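Local coordinates for glucose-inhibited division protein A-related protein, probable oxidoreductase (Thermus thermophilus, PDB 2CUL) that binds flavin-adenine dinucleotide in a Rossmann-type fold and is probably an oxidoreductase, a small relative of glucose-inhibited division protein A, at residues L86-G98 with G103-E115. Residues are numbered along the deposited sequence; the frame is centred on the assembly and turned at random.
Sequences LFQATATGLLLEG and GVRTWEGPPARGE. With FAD (flavin-adenine dinucleotide), chain B.
Glu-108 OE2 is approached by two groups of 86-98: Gln-88 NE2 meets it at 3.2 Å from above the carboxylate plane, and Thr-90 OG1 lies 3.0 Å from it. The amide nitrogen also bonds Gln-34 O, which helps fix its rotation. Glu-108 OE1 takes the backbone N-H of Thr-90 at 3.0 Å on its syn side, in a nearly straight bond (168°). A bend at chi2 (79°) turns the Glu-108 carboxylate back onto Thr-90. Thr-90 also holds the turn through its carbonyl: Thr-90 O accepts Trp-107 N at 2.8 Å in the carbonyl plane, within the type I turn 106-109. Ala-91, next along, bonds the FAD adenine in both directions, its N donating to N1A at 2.9 Å and its O accepting from N6A, a two-bond backbone contact consistent with recognition of the adenine.

Across from the corner at Gly-93, Arg-105 turns its guanidinium back over the glycine. Its chain bends at chi3 (-62°), laying one guanidinium face over Gly-93 CA, where a CB would collide with NH2. That nitrogen forms a salt bridge with Asp-152, and a water links it to Thr-92 O. Leu-95 packs on the aliphatic part of the arginine through CD2, 3.3 Å from Arg-105 CG, while Leu-95 CD1 meets Pro-111 CB at 3.5 Å. Shortening Arg-105 to an alanine is likely to leave Asp-152 without its cationic mate and to uncover Gly-93 CA and Leu-95 CD2.

In the fold, 84-97 and 100-106 form an antiparallel hairpin, evidenced by Thr-92 N to Arg-105 O at 2.9 Å, at one side of the mixed Rossmann-type sheet, with 112-113 outermost. Strand 29-33 continues the sheet past 84-97, and Ala-91, Val-104 and Ala-112 pack on strand 6-9.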
loop_
_atom_site.group_PDB
_atom_site.type_symbol
_atom_site.label_atom_id
_atom_site.label_comp_id
_atom_site.label_asym_id
_atom_site.label_seq_id
_atom_site.Cartn_x
_atom_site.Cartn_y
_atom_site.Cartn_z
ATOM N N LEU A 86 6.232 -12.157 -0.865
ATOM C CA LEU A 86 5.061 -11.606 -0.199
ATOM C C LEU A 86 4.983 -12.246 1.176
ATOM O O LEU A 86 4.948 -13.472 1.295
ATOM C CB LEU A 86 3.802 -11.934 -1.008
ATOM C CG LEU A 86 2.442 -11.686 -0.349
ATOM C CD1 LEU A 86 2.286 -10.210 0.007
ATOM C CD2 LEU A 86 1.338 -12.120 -1.310
ATOM N N PHE A 87 4.974 -11.429 2.224
ATOM C CA PHE A 87 4.904 -11.988 3.566
ATOM C C PHE A 87 4.050 -11.146 4.500
ATOM O O PHE A 87 3.794 -9.966 4.242
ATOM C CB PHE A 87 6.321 -12.182 4.137
ATOM C CG PHE A 87 7.089 -10.904 4.325
ATOM C CD1 PHE A 87 7.112 -10.268 5.564
ATOM C CD2 PHE A 87 7.797 -10.338 3.268
ATOM C CE1 PHE A 87 7.828 -9.090 5.752
ATOM C CE2 PHE A 87 8.518 -9.154 3.442
ATOM C CZ PHE A 87 8.534 -8.529 4.689
ATOM N N GLN A 88 3.596 -11.772 5.580
ATOM C CA GLN A 88 2.743 -11.100 6.553
ATOM C C GLN A 88 3.540 -10.501 7.696
ATOM O O GLN A 88 4.429 -11.135 8.256
ATOM C CB GLN A 88 1.716 -12.087 7.122
ATOM C CG GLN A 88 0.698 -11.479 8.103
ATOM C CD GLN A 88 1.315 -11.077 9.441
ATOM O OE1 GLN A 88 2.122 -11.815 10.012
ATOM N NE2 GLN A 88 0.925 -9.910 9.955
ATOM N N ALA A 89 3.213 -9.258 8.021
ATOM C CA ALA A 89 3.837 -8.550 9.127
ATOM C C ALA A 89 3.085 -7.241 9.272
ATOM O O ALA A 89 2.534 -6.727 8.297
ATOM C CB ALA A 89 5.315 -8.293 8.841
ATOM N N THR A 90 3.035 -6.719 10.493
ATOM C CA THR A 90 2.343 -5.460 10.748
ATOM C C THR A 90 3.364 -4.367 11.039
ATOM O O THR A 90 3.972 -4.353 12.109
ATOM C CB THR A 90 1.397 -5.584 11.952
ATOM O OG1 THR A 90 0.505 -6.686 11.745
ATOM C CG2 THR A 90 0.585 -4.309 12.118
ATOM N N ALA A 91 3.564 -3.458 10.088
ATOM C CA ALA A 91 4.522 -2.378 10.279
ATOM C C ALA A 91 4.044 -1.471 11.403
ATOM O O ALA A 91 2.896 -1.030 11.419
ATOM C CB ALA A 91 4.691 -1.578 8.989
ATOM N N THR A 92 4.940 -1.187 12.342
ATOM C CA THR A 92 4.596 -0.352 13.485
ATOM C C THR A 92 5.441 0.911 13.582
ATOM O O THR A 92 5.176 1.779 14.414
ATOM C CB THR A 92 4.760 -1.138 14.800
ATOM O OG1 THR A 92 6.088 -1.673 14.871
ATOM C CG2 THR A 92 3.747 -2.273 14.879
ATOM N N GLY A 93 6.460 1.012 12.741
ATOM C CA GLY A 93 7.314 2.185 12.775
ATOM C C GLY A 93 8.429 2.111 11.755
ATOM O O GLY A 93 8.637 1.078 11.121
ATOM N N LEU A 94 9.150 3.212 11.589
ATOM C CA LEU A 94 10.240 3.256 10.627
ATOM C C LEU A 94 11.584 2.911 11.257
ATOM O O LEU A 94 11.912 3.401 12.341
ATOM C CB LEU A 94 10.333 4.653 10.002
ATOM C CG LEU A 94 9.079 5.210 9.319
ATOM C CD1 LEU A 94 9.411 6.553 8.681
ATOM C CD2 LEU A 94 8.580 4.231 8.262
ATOM N N LEU A 95 12.350 2.043 10.598
ATOM C CA LEU A 95 13.680 1.702 11.091
ATOM C C LEU A 95 14.581 2.796 10.535
ATOM O O LEU A 95 14.647 2.990 9.322
ATOM C CB LEU A 95 14.144 0.347 10.553
ATOM C CG LEU A 95 13.534 -0.920 11.141
ATOM C CD1 LEU A 95 14.146 -2.130 10.446
ATOM C CD2 LEU A 95 13.806 -0.978 12.639
ATOM N N LEU A 96 15.275 3.506 11.416
ATOM C CA LEU A 96 16.134 4.596 10.976
ATOM C C LEU A 96 17.603 4.450 11.335
ATOM O O LEU A 96 17.958 3.897 12.374
ATOM C CB LEU A 96 15.646 5.923 11.570
ATOM C CG LEU A 96 14.183 6.338 11.392
ATOM C CD1 LEU A 96 13.953 7.678 12.092
ATOM C CD2 LEU A 96 13.852 6.449 9.913
ATOM N N GLU A 97 18.447 4.949 10.443
ATOM C CA GLU A 97 19.885 4.994 10.658
ATOM C C GLU A 97 20.112 6.468 10.352
ATOM O O GLU A 97 20.262 6.868 9.194
ATOM C CB GLU A 97 20.633 4.089 9.674
ATOM C CG GLU A 97 20.248 2.624 9.815
ATOM C CD GLU A 97 21.196 1.677 9.102
ATOM O OE1 GLU A 97 21.779 2.066 8.068
ATOM O OE2 GLU A 97 21.344 0.530 9.575
ATOM N N GLY A 98 20.081 7.285 11.399
ATOM C CA GLY A 98 20.231 8.711 11.204
ATOM C C GLY A 98 18.955 9.209 10.549
ATOM O O GLY A 98 17.856 8.930 11.031
ATOM N N GLY A 103 14.135 0.402 6.761
ATOM C CA GLY A 103 13.171 -0.679 6.879
ATOM C C GLY A 103 12.063 -0.294 7.835
ATOM O O GLY A 103 11.852 0.890 8.099
ATOM N N VAL A 104 11.341 -1.281 8.349
ATOM C CA VAL A 104 10.275 -0.995 9.299
ATOM C C VAL A 104 10.292 -1.980 10.449
ATOM O O VAL A 104 10.760 -3.111 10.309
ATOM C CB VAL A 104 8.857 -1.068 8.662
ATOM C CG1 VAL A 104 8.694 0.006 7.597
ATOM C CG2 VAL A 104 8.609 -2.461 8.087
ATOM N N ARG A 105 9.800 -1.530 11.596
ATOM C CA ARG A 105 9.689 -2.391 12.757
ATOM C C ARG A 105 8.334 -3.060 12.562
ATOM O O ARG A 105 7.467 -2.510 11.879
ATOM C CB ARG A 105 9.660 -1.573 14.051
ATOM C CG ARG A 105 10.960 -0.871 14.381
ATOM C CD ARG A 105 10.983 -0.421 15.837
ATOM N NE ARG A 105 9.939 0.554 16.150
ATOM C CZ ARG A 105 9.854 1.763 15.603
ATOM N NH1 ARG A 105 10.751 2.152 14.704
ATOM N NH2 ARG A 105 8.884 2.591 15.968
ATOM N N THR A 106 8.152 -4.247 13.127
ATOM C CA THR A 106 6.867 -4.928 13.007
ATOM C C THR A 106 6.360 -5.298 14.391
ATOM O O THR A 106 7.141 -5.501 15.324
ATOM C CB THR A 106 6.947 -6.207 12.137
ATOM O OG1 THR A 106 7.690 -7.220 12.824
ATOM C CG2 THR A 106 7.616 -5.897 10.803
ATOM N N TRP A 107 5.043 -5.378 14.518
ATOM C CA TRP A 107 4.418 -5.695 15.791
ATOM C C TRP A 107 4.848 -7.062 16.301
ATOM O O TRP A 107 5.085 -7.249 17.498
ATOM C CB TRP A 107 2.898 -5.677 15.651
ATOM C CG TRP A 107 2.201 -5.577 16.967
ATOM C CD1 TRP A 107 1.916 -4.433 17.659
ATOM C CD2 TRP A 107 1.753 -6.663 17.787
ATOM N NE1 TRP A 107 1.318 -4.742 18.857
ATOM C CE2 TRP A 107 1.206 -6.104 18.961
ATOM C CE3 TRP A 107 1.763 -8.057 17.641
ATOM C CZ2 TRP A 107 0.674 -6.889 19.987
ATOM C CZ3 TRP A 107 1.233 -8.840 18.663
ATOM C CH2 TRP A 107 0.696 -8.251 19.820
ATOM N N GLU A 108 4.945 -8.013 15.381
ATOM C CA GLU A 108 5.325 -9.370 15.723
ATOM C C GLU A 108 6.767 -9.476 16.212
ATOM O O GLU A 108 7.147 -10.480 16.818
ATOM C CB GLU A 108 5.083 -10.284 14.518
ATOM C CG GLU A 108 3.613 -10.343 14.054
ATOM C CD GLU A 108 3.151 -9.153 13.200
ATOM O OE1 GLU A 108 3.973 -8.294 12.817
ATOM O OE2 GLU A 108 1.939 -9.091 12.894
ATOM N N GLY A 109 7.562 -8.441 15.946
ATOM C CA GLY A 109 8.942 -8.428 16.405
ATOM C C GLY A 109 10.054 -8.299 15.374
ATOM O O GLY A 109 10.882 -7.395 15.469
ATOM N N PRO A 110 10.107 -9.187 14.375
ATOM C CA PRO A 110 11.162 -9.121 13.358
ATOM C C PRO A 110 11.136 -7.897 12.451
ATOM O O PRO A 110 10.116 -7.587 11.835
ATOM C CB PRO A 110 10.947 -10.402 12.549
ATOM C CG PRO A 110 10.274 -11.328 13.528
ATOM C CD PRO A 110 9.299 -10.406 14.211
ATOM N N PRO A 111 12.259 -7.175 12.365
ATOM C CA PRO A 111 12.261 -6.004 11.486
ATOM C C PRO A 111 12.375 -6.469 10.036
ATOM O O PRO A 111 12.848 -7.577 9.766
ATOM C CB PRO A 111 13.494 -5.230 11.945
ATOM C CG PRO A 111 14.417 -6.316 12.417
ATOM C CD PRO A 111 13.487 -7.230 13.180
ATOM N N ALA A 112 11.918 -5.633 9.109
ATOM C CA ALA A 112 12.001 -5.933 7.684
ATOM C C ALA A 112 12.824 -4.796 7.101
ATOM O O ALA A 112 12.570 -3.630 7.398
ATOM C CB ALA A 112 10.613 -5.964 7.064
ATOM N N ARG A 113 13.806 -5.129 6.272
ATOM C CA ARG A 113 14.674 -4.107 5.699
ATOM C C ARG A 113 14.661 -4.042 4.180
ATOM O O ARG A 113 14.420 -5.041 3.501
ATOM C CB ARG A 113 16.109 -4.330 6.186
ATOM C CG ARG A 113 16.264 -4.218 7.694
ATOM C CD ARG A 113 17.577 -4.820 8.167
ATOM N NE ARG A 113 17.709 -4.746 9.618
ATOM C CZ ARG A 113 18.076 -3.655 10.281
ATOM N NH1 ARG A 113 18.359 -2.538 9.622
ATOM N NH2 ARG A 113 18.150 -3.678 11.604
ATOM N N GLY A 114 14.929 -2.850 3.658
ATOM C CA GLY A 114 14.967 -2.650 2.223
ATOM C C GLY A 114 15.848 -1.464 1.877
ATOM O O GLY A 114 15.956 -0.525 2.663
ATOM N N GLU A 115 16.486 -1.504 0.710
ATOM C CA GLU A 115 17.352 -0.407 0.282
ATOM C C GLU A 115 16.497 0.845 0.123
ATOM O O GLU A 115 16.929 1.966 0.414
ATOM C CB GLU A 115 18.042 -0.775 -1.031
ATOM C CG GLU A 115 19.128 -1.825 -0.853
ATOM C CD GLU A 115 19.705 -2.313 -2.165
ATOM O OE1 GLU A 115 19.617 -1.576 -3.169
ATOM O OE2 GLU A 115 20.258 -3.431 -2.185
HETATM P PA FAD B . -5.266 -0.490 -0.180
HETATM O O1A FAD B . -6.255 -0.248 0.882
HETATM O O2A FAD B . -5.684 -1.174 -1.432
HETATM O O5B FAD B . -4.042 -1.319 0.418
HETATM C C5B FAD B . -3.417 -0.902 1.633
HETATM C C4B FAD B . -2.737 -2.143 2.199
HETATM O O4B FAD B . -1.833 -1.699 3.211
HETATM C C3B FAD B . -3.695 -3.143 2.878
HETATM O O3B FAD B . -3.490 -4.464 2.425
HETATM C C2B FAD B . -3.401 -2.957 4.337
HETATM O O2B FAD B . -3.730 -4.038 5.177
HETATM C C1B FAD B . -1.916 -2.605 4.301
HETATM N N9A FAD B . -1.411 -1.919 5.488
HETATM C C8A FAD B . -1.846 -0.719 6.002
HETATM N N7A FAD B . -1.176 -0.367 7.092
HETATM C C5A FAD B . -0.267 -1.389 7.286
HETATM C C6A FAD B . 0.724 -1.598 8.274
HETATM N N6A FAD B . 0.962 -0.759 9.267
HETATM N N1A FAD B . 1.484 -2.753 8.180
HETATM C C2A FAD B . 1.259 -3.645 7.155
HETATM N N3A FAD B . 0.323 -3.498 6.181
HETATM C C4A FAD B . -0.411 -2.358 6.293
HETATM N N1 FAD B . -11.910 3.104 -5.490
HETATM C C2 FAD B . -12.597 2.475 -6.503
HETATM O O2 FAD B . -12.155 2.433 -7.625
HETATM N N3 FAD B . -13.831 1.876 -6.205
HETATM C C4 FAD B . -14.413 1.876 -4.955
HETATM O O4 FAD B . -15.516 1.321 -4.761
HETATM C C4X FAD B . -13.710 2.524 -3.918
HETATM N N5 FAD B . -14.238 2.573 -2.635
HETATM C C5X FAD B . -13.555 3.208 -1.615
HETATM C C6 FAD B . -14.106 3.243 -0.334
HETATM C C7 FAD B . -13.454 3.868 0.746
HETATM C C7M FAD B . -14.107 3.864 2.106
HETATM C C8 FAD B . -12.175 4.486 0.503
HETATM C C8M FAD B . -11.408 5.168 1.604
HETATM C C9 FAD B . -11.604 4.465 -0.793
HETATM C C9A FAD B . -12.271 3.832 -1.875
HETATM N N10 FAD B . -11.727 3.783 -3.208
HETATM C C10 FAD B . -12.447 3.133 -4.227
HETATM C "C1'" FAD B . -10.399 4.430 -3.558
HETATM C "C2'" FAD B . -9.166 3.530 -3.797
HETATM O "O2'" FAD B . -9.266 2.929 -5.060
HETATM C "C3'" FAD B . -9.010 2.432 -2.725
HETATM O "O3'" FAD B . -8.895 2.996 -1.420
HETATM C "C4'" FAD B . -7.756 1.559 -2.935
HETATM O "O4'" FAD B . -7.808 0.390 -2.120
HETATM C "C5'" FAD B . -6.505 2.398 -2.609
HETATM O "O5'" FAD B . -5.325 1.612 -2.848
HETATM P P FAD B . -4.094 1.593 -1.849
HETATM O O1P FAD B . -3.108 0.714 -2.500
HETATM O O2P FAD B . -3.638 2.989 -1.532
HETATM O O3P FAD B . -4.639 0.957 -0.516
HETATM O O HOH W 1 6.090 -2.935 17.432
HETATM O O HOH W 2 6.602 1.854 17.107
#